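Local coordinates for protein DNA polymerase III beta subunit (Streptococcus pyogenes, PDB 2AVT) that probably serves as the sliding clamp of bacterial replication, a ring-shaped dimer that encircles DNA and tethers the polymerase to its template, at residues 164-176 against 189-203. Sequence-based numbering, arbitrary orientation.
Unlike the reference sequence in segment 189-203: Phe199 (reference Leu).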
loop_
_atom_site.group_PDB
_atom_site.type_symbol
_atom_site.label_atom_id
_atom_site.label_comp_id
_atom_site.label_asym_id
_atom_site.label_seq_id
_atom_site.Cartn_x
_atom_site.Cartn_y
_atom_site.Cartn_z
ATOM N N GLY A 164 -17.042 7.754 -19.777
ATOM C CA GLY A 164 -16.684 6.533 -20.476
ATOM C C GLY A 164 -15.777 6.695 -21.678
ATOM O O GLY A 164 -15.324 7.793 -21.999
ATOM N N VAL A 165 -15.497 5.572 -22.329
ATOM C CA VAL A 165 -14.662 5.547 -23.521
ATOM C C VAL A 165 -15.627 5.301 -24.667
ATOM O O VAL A 165 -16.412 4.358 -24.619
ATOM C CB VAL A 165 -13.623 4.393 -23.457
ATOM C CG1 VAL A 165 -12.780 4.355 -24.735
ATOM C CG2 VAL A 165 -12.718 4.584 -22.255
ATOM N N HIS A 166 -15.606 6.165 -25.675
ATOM C CA HIS A 166 -16.498 5.987 -26.823
ATOM C C HIS A 166 -15.856 4.987 -27.776
ATOM O O HIS A 166 -14.747 5.209 -28.251
ATOM C CB HIS A 166 -16.719 7.314 -27.561
ATOM C CG HIS A 166 -17.813 7.260 -28.587
ATOM N ND1 HIS A 166 -17.956 8.209 -29.577
ATOM C CD2 HIS A 166 -18.831 6.382 -28.763
ATOM C CE1 HIS A 166 -19.012 7.918 -30.317
ATOM N NE2 HIS A 166 -19.561 6.814 -29.844
ATOM N N ILE A 167 -16.547 3.883 -28.037
ATOM C CA ILE A 167 -16.039 2.851 -28.948
ATOM C C ILE A 167 -17.045 2.730 -30.088
ATOM O O ILE A 167 -18.224 2.464 -29.846
ATOM C CB ILE A 167 -15.933 1.467 -28.261
ATOM C CG1 ILE A 167 -15.120 1.568 -26.969
ATOM C CG2 ILE A 167 -15.262 0.481 -29.198
ATOM C CD1 ILE A 167 -13.683 1.941 -27.178
ATOM N N VAL A 168 -16.581 2.920 -31.322
ATOM C CA VAL A 168 -17.466 2.856 -32.487
ATOM C C VAL A 168 -16.911 2.064 -33.671
ATOM O O VAL A 168 -15.740 2.196 -34.022
ATOM C CB VAL A 168 -17.789 4.273 -33.028
ATOM C CG1 VAL A 168 -18.783 4.178 -34.178
ATOM C CG2 VAL A 168 -18.333 5.139 -31.931
ATOM N N LEU A 169 -17.757 1.241 -34.280
ATOM C CA LEU A 169 -17.353 0.478 -35.457
ATOM C C LEU A 169 -18.197 0.997 -36.618
ATOM O O LEU A 169 -19.417 0.836 -36.621
ATOM C CB LEU A 169 -17.607 -1.018 -35.273
ATOM C CG LEU A 169 -17.170 -1.835 -36.499
ATOM C CD1 LEU A 169 -15.668 -1.666 -36.693
ATOM C CD2 LEU A 169 -17.529 -3.304 -36.324
ATOM N N SER A 170 -17.541 1.625 -37.590
ATOM C CA SER A 170 -18.223 2.187 -38.754
ATOM C C SER A 170 -17.851 1.472 -40.060
ATOM O O SER A 170 -16.750 0.944 -40.202
ATOM C CB SER A 170 -17.892 3.675 -38.873
ATOM O OG SER A 170 -16.491 3.878 -38.968
ATOM N N ASN A 171 -18.781 1.477 -41.010
ATOM C CA ASN A 171 -18.579 0.831 -42.304
ATOM C C ASN A 171 -18.157 -0.624 -42.120
ATOM O O ASN A 171 -17.371 -1.160 -42.905
ATOM C CB ASN A 171 -17.522 1.579 -43.121
ATOM C CG ASN A 171 -17.800 3.066 -43.211
ATOM O OD1 ASN A 171 -18.897 3.490 -43.588
ATOM N ND2 ASN A 171 -16.801 3.873 -42.866
ATOM N N HIS A 172 -18.678 -1.246 -41.066
ATOM C CA HIS A 172 -18.406 -2.646 -40.751
ATOM C C HIS A 172 -16.932 -2.998 -40.592
ATOM O O HIS A 172 -16.592 -4.178 -40.520
ATOM C CB HIS A 172 -18.995 -3.553 -41.836
ATOM C CG HIS A 172 -20.483 -3.462 -41.973
ATOM N ND1 HIS A 172 -21.351 -3.948 -41.020
ATOM C CD2 HIS A 172 -21.258 -2.956 -42.963
ATOM C CE1 HIS A 172 -22.596 -3.748 -41.417
ATOM N NE2 HIS A 172 -22.566 -3.149 -42.593
ATOM N N LYS A 173 -16.050 -2.009 -40.522
ATOM C CA LYS A 173 -14.637 -2.348 -40.415
ATOM C C LYS A 173 -13.765 -1.296 -39.748
ATOM O O LYS A 173 -12.670 -1.604 -39.277
ATOM C CB LYS A 173 -14.067 -2.638 -41.809
ATOM C CG LYS A 173 -13.796 -1.378 -42.628
ATOM C CD LYS A 173 -13.076 -1.685 -43.930
ATOM C CE LYS A 173 -12.495 -0.420 -44.546
ATOM N NZ LYS A 173 -13.533 0.636 -44.696
ATOM N N ASP A 174 -14.230 -0.053 -39.721
ATOM C CA ASP A 174 -13.454 1.015 -39.111
ATOM C C ASP A 174 -13.766 1.103 -37.613
ATOM O O ASP A 174 -14.874 1.472 -37.221
ATOM C CB ASP A 174 -13.751 2.344 -39.818
ATOM C CG ASP A 174 -13.263 2.358 -41.262
ATOM O OD1 ASP A 174 -12.038 2.231 -41.479
ATOM O OD2 ASP A 174 -14.101 2.491 -42.178
ATOM N N PHE A 175 -12.776 0.757 -36.795
ATOM C CA PHE A 175 -12.904 0.750 -35.334
ATOM C C PHE A 175 -12.320 2.008 -34.686
ATOM O O PHE A 175 -11.163 2.357 -34.929
ATOM C CB PHE A 175 -12.176 -0.489 -34.786
ATOM C CG PHE A 175 -12.278 -0.667 -33.291
ATOM C CD1 PHE A 175 -11.448 0.037 -32.435
ATOM C CD2 PHE A 175 -13.162 -1.580 -32.751
ATOM C CE1 PHE A 175 -11.495 -0.169 -31.065
ATOM C CE2 PHE A 175 -13.214 -1.791 -31.381
ATOM C CZ PHE A 175 -12.378 -1.086 -30.538
ATOM N N LYS A 176 -13.111 2.691 -33.859
ATOM C CA LYS A 176 -12.602 3.878 -33.170
ATOM C C LYS A 176 -12.870 3.825 -31.659
ATOM O O LYS A 176 -13.973 3.518 -31.219
ATOM C CB LYS A 176 -13.220 5.165 -33.739
ATOM C CG LYS A 176 -12.691 6.432 -33.063
ATOM C CD LYS A 176 -13.393 7.707 -33.528
ATOM C CE LYS A 176 -14.864 7.716 -33.125
ATOM N NZ LYS A 176 -15.567 8.953 -33.581
ATOM N N LEU A 189 -7.475 4.310 -33.649
ATOM C CA LEU A 189 -8.204 3.859 -34.830
ATOM C C LEU A 189 -7.609 2.544 -35.297
ATOM O O LEU A 189 -6.395 2.369 -35.313
ATOM C CB LEU A 189 -8.100 4.877 -35.964
ATOM C CG LEU A 189 -8.552 6.311 -35.709
ATOM C CD1 LEU A 189 -8.482 7.073 -37.029
ATOM C CD2 LEU A 189 -9.968 6.340 -35.154
ATOM N N ILE A 190 -8.475 1.620 -35.673
ATOM C CA ILE A 190 -8.035 0.322 -36.147
ATOM C C ILE A 190 -8.977 -0.092 -37.259
ATOM O O ILE A 190 -10.153 0.267 -37.240
ATOM C CB ILE A 190 -8.092 -0.727 -35.007
ATOM C CG1 ILE A 190 -7.008 -0.427 -33.972
ATOM C CG2 ILE A 190 -7.921 -2.122 -35.566
ATOM C CD1 ILE A 190 -6.992 -1.396 -32.804
ATOM N N THR A 191 -8.450 -0.811 -38.246
ATOM C CA THR A 191 -9.277 -1.308 -39.342
ATOM C C THR A 191 -9.322 -2.807 -39.129
ATOM O O THR A 191 -8.279 -3.459 -39.086
ATOM C CB THR A 191 -8.661 -1.039 -40.744
ATOM O OG1 THR A 191 -8.268 0.334 -40.857
ATOM C CG2 THR A 191 -9.690 -1.340 -41.829
ATOM N N LEU A 192 -10.518 -3.360 -38.978
ATOM C CA LEU A 192 -10.656 -4.796 -38.759
ATOM C C LEU A 192 -10.284 -5.571 -40.024
ATOM O O LEU A 192 -10.483 -5.083 -41.138
ATOM C CB LEU A 192 -12.094 -5.140 -38.373
ATOM C CG LEU A 192 -12.724 -4.369 -37.215
ATOM C CD1 LEU A 192 -14.093 -4.968 -36.897
ATOM C CD2 LEU A 192 -11.808 -4.429 -36.002
ATOM N N ASP A 193 -9.744 -6.774 -39.849
ATOM C CA ASP A 193 -9.379 -7.598 -40.993
ATOM C C ASP A 193 -10.638 -8.217 -41.580
ATOM O O ASP A 193 -10.727 -8.448 -42.785
ATOM C CB ASP A 193 -8.405 -8.701 -40.581
ATOM C CG ASP A 193 -7.069 -8.157 -40.131
ATOM O OD1 ASP A 193 -6.679 -7.070 -40.606
ATOM O OD2 ASP A 193 -6.398 -8.824 -39.313
ATOM N N ASN A 194 -11.613 -8.485 -40.721
ATOM C CA ASN A 194 -12.877 -9.061 -41.160
ATOM C C ASN A 194 -14.024 -8.128 -40.808
ATOM O O ASN A 194 -14.087 -7.600 -39.699
ATOM C CB ASN A 194 -13.101 -10.422 -40.501
ATOM C CG ASN A 194 -12.017 -11.418 -40.855
ATOM O OD1 ASN A 194 -11.706 -11.617 -42.030
ATOM N ND2 ASN A 194 -11.435 -12.051 -39.840
ATOM N N THR A 195 -14.925 -7.921 -41.758
ATOM C CA THR A 195 -16.059 -7.042 -41.521
ATOM C C THR A 195 -16.958 -7.591 -40.414
ATOM O O THR A 195 -17.139 -8.805 -40.284
ATOM C CB THR A 195 -16.889 -6.842 -42.808
ATOM O OG1 THR A 195 -17.353 -8.110 -43.284
ATOM C CG2 THR A 195 -16.036 -6.185 -43.886
ATOM N N SER A 196 -17.515 -6.685 -39.615
ATOM C CA SER A 196 -18.391 -7.068 -38.513
ATOM C C SER A 196 -19.488 -6.018 -38.344
ATOM O O SER A 196 -19.307 -4.858 -38.721
ATOM C CB SER A 196 -17.572 -7.196 -37.222
ATOM O OG SER A 196 -18.357 -7.707 -36.158
ATOM N N ALA A 197 -20.626 -6.426 -37.788
ATOM C CA ALA A 197 -21.752 -5.519 -37.575
ATOM C C ALA A 197 -21.312 -4.214 -36.908
ATOM O O ALA A 197 -20.447 -4.217 -36.033
ATOM C CB ALA A 197 -22.821 -6.206 -36.731
ATOM N N ASP A 198 -21.903 -3.099 -37.330
ATOM C CA ASP A 198 -21.565 -1.802 -36.759
ATOM C C ASP A 198 -22.051 -1.708 -35.311
ATOM O O ASP A 198 -22.965 -2.422 -34.907
ATOM C CB ASP A 198 -22.189 -0.664 -37.579
ATOM C CG ASP A 198 -21.528 -0.482 -38.939
ATOM O OD1 ASP A 198 -20.285 -0.389 -38.994
ATOM O OD2 ASP A 198 -22.256 -0.417 -39.952
ATOM N N PHE A 199 -21.429 -0.819 -34.539
ATOM C CA PHE A 199 -21.784 -0.622 -33.136
ATOM C C PHE A 199 -21.288 0.750 -32.716
ATOM O O PHE A 199 -20.389 1.313 -33.343
ATOM C CB PHE A 199 -21.236 -1.764 -32.280
ATOM C CG PHE A 199 -19.743 -1.754 -32.140
ATOM C CD1 PHE A 199 -19.134 -1.068 -31.105
ATOM C CD2 PHE A 199 -18.943 -2.439 -33.056
ATOM C CE1 PHE A 199 -17.759 -1.058 -30.977
ATOM C CE2 PHE A 199 -17.567 -2.430 -32.928
ATOM C CZ PHE A 199 -16.976 -1.740 -31.888
ATOM N N MET A 200 -21.874 1.286 -31.650
ATOM C CA MET A 200 -21.477 2.589 -31.131
ATOM C C MET A 200 -21.917 2.707 -29.682
ATOM O O MET A 200 -23.093 2.932 -29.402
ATOM C CB MET A 200 -22.111 3.715 -31.945
ATOM C CG MET A 200 -21.715 5.080 -31.437
ATOM S SD MET A 200 -22.437 6.394 -32.400
ATOM C CE MET A 200 -23.942 6.713 -31.453
ATOM N N VAL A 201 -20.972 2.566 -28.762
ATOM C CA VAL A 201 -21.290 2.628 -27.345
ATOM C C VAL A 201 -20.293 3.452 -26.556
ATOM O O VAL A 201 -19.274 3.908 -27.077
ATOM C CB VAL A 201 -21.330 1.210 -26.727
ATOM C CG1 VAL A 201 -22.405 0.381 -27.389
ATOM C CG2 VAL A 201 -19.974 0.537 -26.890
ATOM N N VAL A 202 -20.610 3.642 -25.282
ATOM C CA VAL A 202 -19.759 4.381 -24.370
ATOM C C VAL A 202 -19.663 3.479 -23.148
ATOM O O VAL A 202 -20.678 3.133 -22.543
ATOM C CB VAL A 202 -20.381 5.735 -23.984
ATOM C CG1 VAL A 202 -19.462 6.472 -23.024
ATOM C CG2 VAL A 202 -20.621 6.575 -25.241
ATOM N N LEU A 203 -18.443 3.082 -22.809
ATOM C CA LEU A 203 -18.213 2.186 -21.683
ATOM C C LEU A 203 -17.478 2.893 -20.556
ATOM O O LEU A 203 -16.411 3.478 -20.770
ATOM C CB LEU A 203 -17.395 0.978 -22.146
ATOM C CG LEU A 203 -17.479 -0.243 -21.232
ATOM C CD1 LEU A 203 -18.932 -0.689 -21.166
ATOM C CD2 LEU A 203 -16.620 -1.370 -21.765
#
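Val165 and Leu203 begin an antiparallel pairing in the central domain of the clamp, where the hairpin of strands 164-170 and 174-176 is flanked by strand 199-203 on one side and strand 189-191 on the other. Paired backbone bonds join them. His166 turns a ring edge to the second strand: CD2 lies 3.0 Å from Val201 O and NE2 3.2 Å from Met200 CG, with the Met200 sulfur also at the edge. Ile167 exchanges backbone bonds with Val201, and its CG2 meets the edge of the Phe199 ring. Val168 runs alongside Met200 on the His166 face.

The face carrying Val165, Ile167, Leu169 and Phe175 is apolar here and partly covered by helix 139-149. Phe199 CG sits between its backbone N and carbonyl carbon (chi1 70°), turning the ring back over strand 164-170, one face above Leu169 N; it is modelled too close to Leu169 CB for its exact position to be relied on. Leu169 meets Leu192 tip to tip, CD1 to CD1 at 3.7 Å.

At the turn, Asp198 OD1 accepts His172 N at 2.8 Å on its syn side but tilted out of the carboxylate plane, while OD2 sits over the centre of the imidazole, whose plane is only 21° from the carboxylate. Ser196 O lies in the ring plane, but ND1 approaches it from above the carbonyl plane in a bent bond (3.2 Å), and His172 O receives Ser196 N, so three bonds fasten this exposed residue. Lys173 and Asp174 form a classic beta bulge opposite Ser170, and Lys173 O takes Leu192 N. Phe175 and Ile190 then exchange backbone bonds, and Phe175 CE2 reaches the Phe199 ring edge. Finally, Lys176, whose NZ is salt-bridged to Asp253, presses its CG tightly against Leu189 CD2, at 3.4 Å.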